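Local coordinates for protein fatty acid amide hydrolase (Candida albicans, PDB 6KVR) that probably hydrolyses monocarboxylic acid amides to the free carboxylate and ammonium, at residues 310-315 against 328-332. Sequence-based numbering, arbitrary orientation.
Sequences MKAYIN and PMPWR
Lys311 and Trp331 bring the backbones within 5.7 Å, CA to CA, where the irregular segment 328-332 runs past the helical turns of 310-315. In this amidase-family fold the contact ties helix 303-317 to the loop leading to strand 343-346, away from the predicted catalytic residues. Asn315 grips the backbone of a single residue with both ends of its amide. Asn315 OD1 accepts Trp331 N at 3.0 Å, the donor tilted from the Asn315 carbonyl plane. Asn315 ND2 donates to a lone pair of Trp331 O, 3.1 Å away and nearly straight (166°). These two bonds fix the rotation of the amide. Trp331 CG stands anti to its own backbone N (chi1 -179°), which carries the indole to the helix, where Met310 CB and Lys311 CA lie over one face. Ile314 CD1 approaches Trp331 CE3 obliquely. Trp331 NE1 hydrogen-bonds Glu307 OE2, about one turn before Lys311, and helix 552-565 also packs on the indole. Selenomethionine Met310 bends at chi2 and chi3, bringing Met310 CE to 3.6 Å from Trp331 CZ3. Its selenium makes an oblique Met-aromatic contact with the six-membered ring, and Met310 CB a CH-pi contact 3.6 Å from that ring's centroid, almost on the normal.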
loop_
_atom_site.group_PDB
_atom_site.type_symbol
_atom_site.label_atom_id
_atom_site.label_comp_id
_atom_site.label_asym_id
_atom_site.label_seq_id
_atom_site.Cartn_x
_atom_site.Cartn_y
_atom_site.Cartn_z
HETATM N N MSE A 310 3.217 -18.201 8.084
HETATM C CA MSE A 310 2.942 -17.359 6.933
HETATM C C MSE A 310 2.092 -18.091 5.898
HETATM O O MSE A 310 1.058 -17.577 5.454
HETATM C CB MSE A 310 4.253 -16.880 6.298
HETATM C CG MSE A 310 5.138 -16.071 7.246
HETATM SE SE MSE A 310 4.309 -14.345 7.726
HETATM C CE MSE A 310 4.689 -13.370 6.032
ATOM N N LYS A 311 2.533 -19.297 5.521
ATOM C CA LYS A 311 1.843 -20.056 4.482
ATOM C C LYS A 311 0.400 -20.333 4.870
ATOM O O LYS A 311 -0.515 -20.131 4.063
ATOM C CB LYS A 311 2.572 -21.373 4.200
ATOM C CG LYS A 311 1.946 -22.213 3.073
ATOM C CD LYS A 311 2.712 -23.518 2.920
ATOM C CE LYS A 311 2.422 -24.457 4.086
ATOM N NZ LYS A 311 3.663 -25.099 4.654
ATOM N N ALA A 312 0.175 -20.788 6.110
ATOM C CA ALA A 312 -1.187 -21.081 6.552
ATOM C C ALA A 312 -2.024 -19.806 6.642
ATOM O O ALA A 312 -3.165 -19.761 6.159
ATOM C CB ALA A 312 -1.159 -21.802 7.900
ATOM N N TYR A 313 -1.472 -18.761 7.270
ATOM C CA TYR A 313 -2.212 -17.519 7.467
ATOM C C TYR A 313 -2.709 -16.971 6.138
ATOM O O TYR A 313 -3.895 -16.676 5.985
ATOM C CB TYR A 313 -1.328 -16.485 8.175
ATOM C CG TYR A 313 -2.022 -15.172 8.526
ATOM C CD1 TYR A 313 -2.207 -14.170 7.568
ATOM C CD2 TYR A 313 -2.489 -14.933 9.818
ATOM C CE1 TYR A 313 -2.823 -12.978 7.887
ATOM C CE2 TYR A 313 -3.113 -13.751 10.142
ATOM C CZ TYR A 313 -3.279 -12.772 9.172
ATOM O OH TYR A 313 -3.895 -11.584 9.502
ATOM N N ILE A 314 -1.814 -16.848 5.157
ATOM C CA ILE A 314 -2.151 -16.174 3.912
ATOM C C ILE A 314 -2.973 -17.082 3.001
ATOM O O ILE A 314 -4.069 -16.710 2.563
ATOM C CB ILE A 314 -0.865 -15.689 3.222
ATOM C CG1 ILE A 314 -0.232 -14.544 4.016
ATOM C CG2 ILE A 314 -1.134 -15.325 1.749
ATOM C CD1 ILE A 314 1.224 -14.279 3.659
ATOM N N ASN A 315 -2.466 -18.286 2.704
ATOM C CA ASN A 315 -3.097 -19.115 1.681
ATOM C C ASN A 315 -4.380 -19.768 2.181
ATOM O O ASN A 315 -5.291 -20.011 1.386
ATOM C CB ASN A 315 -2.106 -20.170 1.166
ATOM C CG ASN A 315 -1.010 -19.569 0.299
ATOM O OD1 ASN A 315 -1.089 -18.404 -0.118
ATOM N ND2 ASN A 315 0.020 -20.363 0.011
ATOM N N PRO A 328 -4.132 -9.729 -1.547
ATOM C CA PRO A 328 -4.274 -11.126 -1.990
ATOM C C PRO A 328 -3.097 -11.546 -2.867
ATOM O O PRO A 328 -3.240 -11.811 -4.060
ATOM C CB PRO A 328 -5.604 -11.102 -2.748
ATOM C CG PRO A 328 -5.701 -9.729 -3.271
ATOM C CD PRO A 328 -5.027 -8.821 -2.281
HETATM N N MSE A 329 -1.911 -11.568 -2.276
HETATM C CA MSE A 329 -0.751 -12.048 -2.992
HETATM C C MSE A 329 -0.309 -13.352 -2.336
HETATM O O MSE A 329 0.047 -13.392 -1.151
HETATM C CB MSE A 329 0.322 -10.961 -3.051
HETATM C CG MSE A 329 1.293 -10.780 -1.911
HETATM SE SE MSE A 329 3.001 -10.208 -2.706
HETATM C CE MSE A 329 2.375 -8.658 -3.767
ATOM N N PRO A 330 -0.423 -14.430 -3.106
ATOM C CA PRO A 330 -0.206 -15.773 -2.553
ATOM C C PRO A 330 1.176 -15.914 -1.945
ATOM O O PRO A 330 2.145 -15.314 -2.412
ATOM C CB PRO A 330 -0.357 -16.687 -3.776
ATOM C CG PRO A 330 -1.190 -15.872 -4.762
ATOM C CD PRO A 330 -0.809 -14.444 -4.527
ATOM N N TRP A 331 1.259 -16.726 -0.890
ATOM C CA TRP A 331 2.546 -17.132 -0.339
ATOM C C TRP A 331 3.132 -18.186 -1.276
ATOM O O TRP A 331 2.627 -19.313 -1.345
ATOM C CB TRP A 331 2.372 -17.662 1.083
ATOM C CG TRP A 331 3.655 -18.078 1.730
ATOM C CD1 TRP A 331 4.149 -19.350 1.826
ATOM C CD2 TRP A 331 4.623 -17.221 2.364
ATOM N NE1 TRP A 331 5.357 -19.336 2.482
ATOM C CE2 TRP A 331 5.672 -18.044 2.818
ATOM C CE3 TRP A 331 4.708 -15.839 2.579
ATOM C CZ2 TRP A 331 6.791 -17.532 3.485
ATOM C CZ3 TRP A 331 5.822 -15.329 3.238
ATOM C CH2 TRP A 331 6.848 -16.177 3.683
ATOM N N ARG A 332 4.179 -17.813 -2.013
ATOM C CA ARG A 332 4.737 -18.670 -3.050
ATOM C C ARG A 332 5.555 -19.821 -2.462
ATOM O O ARG A 332 6.123 -19.728 -1.371
ATOM C CB ARG A 332 5.611 -17.856 -4.005
ATOM C CG ARG A 332 4.808 -17.020 -5.006
ATOM C CD ARG A 332 5.688 -16.009 -5.702
ATOM N NE ARG A 332 6.312 -15.080 -4.765
ATOM C CZ ARG A 332 7.595 -15.112 -4.429
ATOM N NH1 ARG A 332 8.401 -16.058 -4.878
ATOM N NH2 ARG A 332 8.079 -14.167 -3.624
#